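Local coordinates for protein D-glycero-D-manno-heptose 1-phosphate kinase (Bacteroides thetaiotaomicron, PDB 3K85) that probably transfers phosphate from ATP to a heptose-type sugar substrate, as a member of the GHMP kinase family, at residues 23-28 and 156-161. Numbering follows the deposited sequence.
Sequences PYSDIY and GGKQDQ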
loop_
_atom_site.group_PDB
_atom_site.type_symbol
_atom_site.label_atom_id
_atom_site.label_comp_id
_atom_site.label_asym_id
_atom_site.label_seq_id
_atom_site.Cartn_x
_atom_site.Cartn_y
_atom_site.Cartn_z
ATOM N N PRO A 23 23.489 2.796 -15.254
ATOM C CA PRO A 23 22.435 2.892 -16.267
ATOM C C PRO A 23 21.444 1.732 -16.263
ATOM O O PRO A 23 20.417 1.804 -16.931
ATOM C CB PRO A 23 23.224 2.948 -17.569
ATOM C CG PRO A 23 24.350 1.989 -17.276
ATOM C CD PRO A 23 24.771 2.400 -15.869
ATOM N N TYR A 24 21.739 0.668 -15.522
ATOM C CA TYR A 24 20.835 -0.480 -15.514
ATOM C C TYR A 24 19.363 -0.111 -15.311
ATOM O O TYR A 24 18.495 -0.661 -15.987
ATOM C CB TYR A 24 21.232 -1.517 -14.455
ATOM C CG TYR A 24 20.351 -2.755 -14.525
ATOM C CD1 TYR A 24 20.760 -3.897 -15.221
ATOM C CD2 TYR A 24 19.063 -2.746 -13.982
ATOM C CE1 TYR A 24 19.906 -4.992 -15.380
ATOM C CE2 TYR A 24 18.203 -3.827 -14.136
ATOM C CZ TYR A 24 18.628 -4.947 -14.837
ATOM O OH TYR A 24 17.764 -6.011 -14.987
ATOM N N SER A 25 19.067 0.799 -14.386
ATOM C CA SER A 25 17.676 1.174 -14.163
ATOM C C SER A 25 17.082 1.862 -15.389
ATOM O O SER A 25 15.912 1.664 -15.720
ATOM C CB SER A 25 17.542 2.095 -12.936
ATOM O OG SER A 25 18.031 3.403 -13.175
ATOM N N ASP A 26 17.901 2.654 -16.072
ATOM C CA ASP A 26 17.453 3.394 -17.244
ATOM C C ASP A 26 17.298 2.553 -18.514
ATOM O O ASP A 26 16.425 2.814 -19.345
ATOM C CB ASP A 26 18.408 4.562 -17.495
ATOM C CG ASP A 26 18.536 5.466 -16.288
ATOM O OD1 ASP A 26 17.483 5.849 -15.735
ATOM O OD2 ASP A 26 19.677 5.797 -15.889
ATOM N N ILE A 27 18.131 1.534 -18.658
ATOM C CA ILE A 27 18.067 0.673 -19.827
ATOM C C ILE A 27 17.007 -0.426 -19.721
ATOM O O ILE A 27 16.164 -0.573 -20.604
ATOM C CB ILE A 27 19.444 0.021 -20.086
ATOM C CG1 ILE A 27 20.471 1.112 -20.392
ATOM C CG2 ILE A 27 19.347 -0.997 -21.228
ATOM C CD1 ILE A 27 21.919 0.633 -20.293
ATOM N N TYR A 28 17.047 -1.188 -18.635
ATOM C CA TYR A 28 16.116 -2.296 -18.448
ATOM C C TYR A 28 14.946 -1.983 -17.527
ATOM O O TYR A 28 13.877 -2.592 -17.643
ATOM C CB TYR A 28 16.872 -3.504 -17.891
ATOM C CG TYR A 28 18.093 -3.880 -18.695
ATOM C CD1 TYR A 28 17.986 -4.641 -19.864
ATOM C CD2 TYR A 28 19.361 -3.475 -18.288
ATOM C CE1 TYR A 28 19.120 -4.992 -20.607
ATOM C CE2 TYR A 28 20.501 -3.815 -19.017
ATOM C CZ TYR A 28 20.378 -4.574 -20.177
ATOM O OH TYR A 28 21.520 -4.901 -20.894
ATOM N N GLY A 156 25.922 5.992 -6.275
ATOM C CA GLY A 156 24.954 5.095 -5.660
ATOM C C GLY A 156 23.618 4.989 -6.379
ATOM O O GLY A 156 23.394 5.654 -7.398
ATOM N N GLY A 157 22.730 4.149 -5.837
ATOM C CA GLY A 157 21.409 3.948 -6.414
ATOM C C GLY A 157 20.370 5.008 -6.070
ATOM O O GLY A 157 20.705 6.148 -5.755
ATOM N N LYS A 158 19.095 4.634 -6.115
ATOM C CA LYS A 158 18.035 5.595 -5.834
ATOM C C LYS A 158 17.086 5.143 -4.731
ATOM O O LYS A 158 16.399 5.959 -4.121
ATOM C CB LYS A 158 17.220 5.854 -7.105
ATOM C CG LYS A 158 18.057 6.094 -8.363
ATOM C CD LYS A 158 17.179 6.128 -9.606
ATOM C CE LYS A 158 18.003 6.196 -10.902
ATOM N NZ LYS A 158 18.754 4.933 -11.201
ATOM N N GLN A 159 17.047 3.848 -4.466
ATOM C CA GLN A 159 16.129 3.337 -3.464
ATOM C C GLN A 159 16.201 4.026 -2.095
ATOM O O GLN A 159 15.159 4.297 -1.485
ATOM C CB GLN A 159 16.289 1.818 -3.315
ATOM C CG GLN A 159 17.562 1.354 -2.640
ATOM C CD GLN A 159 17.458 -0.084 -2.197
ATOM O OE1 GLN A 159 16.481 -0.471 -1.554
ATOM N NE2 GLN A 159 18.461 -0.889 -2.532
ATOM N N ASP A 160 17.417 4.332 -1.640
ATOM C CA ASP A 160 17.643 4.981 -0.347
ATOM C C ASP A 160 16.937 6.311 -0.147
ATOM O O ASP A 160 16.308 6.532 0.885
ATOM C CB ASP A 160 19.141 5.198 -0.106
ATOM C CG ASP A 160 19.914 3.902 -0.046
ATOM O OD1 ASP A 160 19.294 2.821 -0.201
ATOM O OD2 ASP A 160 21.147 3.968 0.154
ATOM N N GLN A 161 17.045 7.212 -1.110
ATOM C CA GLN A 161 16.388 8.503 -0.946
ATOM C C GLN A 161 14.869 8.359 -0.812
ATOM O O GLN A 161 14.242 8.984 0.047
ATOM C CB GLN A 161 16.702 9.436 -2.124
ATOM C CG GLN A 161 18.127 9.988 -2.145
ATOM C CD GLN A 161 19.141 9.022 -2.740
ATOM O OE1 GLN A 161 18.862 7.843 -2.943
ATOM N NE2 GLN A 161 20.335 9.532 -3.019
#
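Lys158 meets Ser25 end-on, NZ leading and CE following, and the pair illustrates how one long side chain can tie two backbones that stay well apart: the CA atoms nearest each other, those of Ser25 and Gly157, are 9.0 Å apart. Lys158 NZ donates a short hydrogen bond to Ser25 OG at 2.6 Å, while CE of the lysine stays 3.6 Å from the same OG. The lysine chain runs extended through chi2 and chi3 and then bends at chi4 (70°), which turns NZ off the line of the methylenes. On the serine, a chi1 of 73° holds OG between backbone N and carbonyl carbon, where NZ approaches at 121° to the CB-OG bond. NZ also donates to the carbonyl O of Asp20 and is hydrogen-bonded to Ser22 OG. Asp26 OD1, 4.8 Å from Lys158 NZ, probably adds a mild favourable charge, its OD2 being bonded to Ser22 OG. A methionine in place of Lys158 would probably leave Ser25 OG, Ser22 OG and the Asp20 carbonyl without their shared donor. Within the GHMP kinase N-terminal family region, Lys158 is the N-cap residue of helix 159-166, and Asp20 OD2 accepts the N-H of Gln159, a second tie to this helix start. The Lys158 side chain packs on Tyr145 of helix 137-151, whereas short helix 24-27, between strands 4-15 and 30-37 in sequence, rests through Tyr24 on helix 230-246.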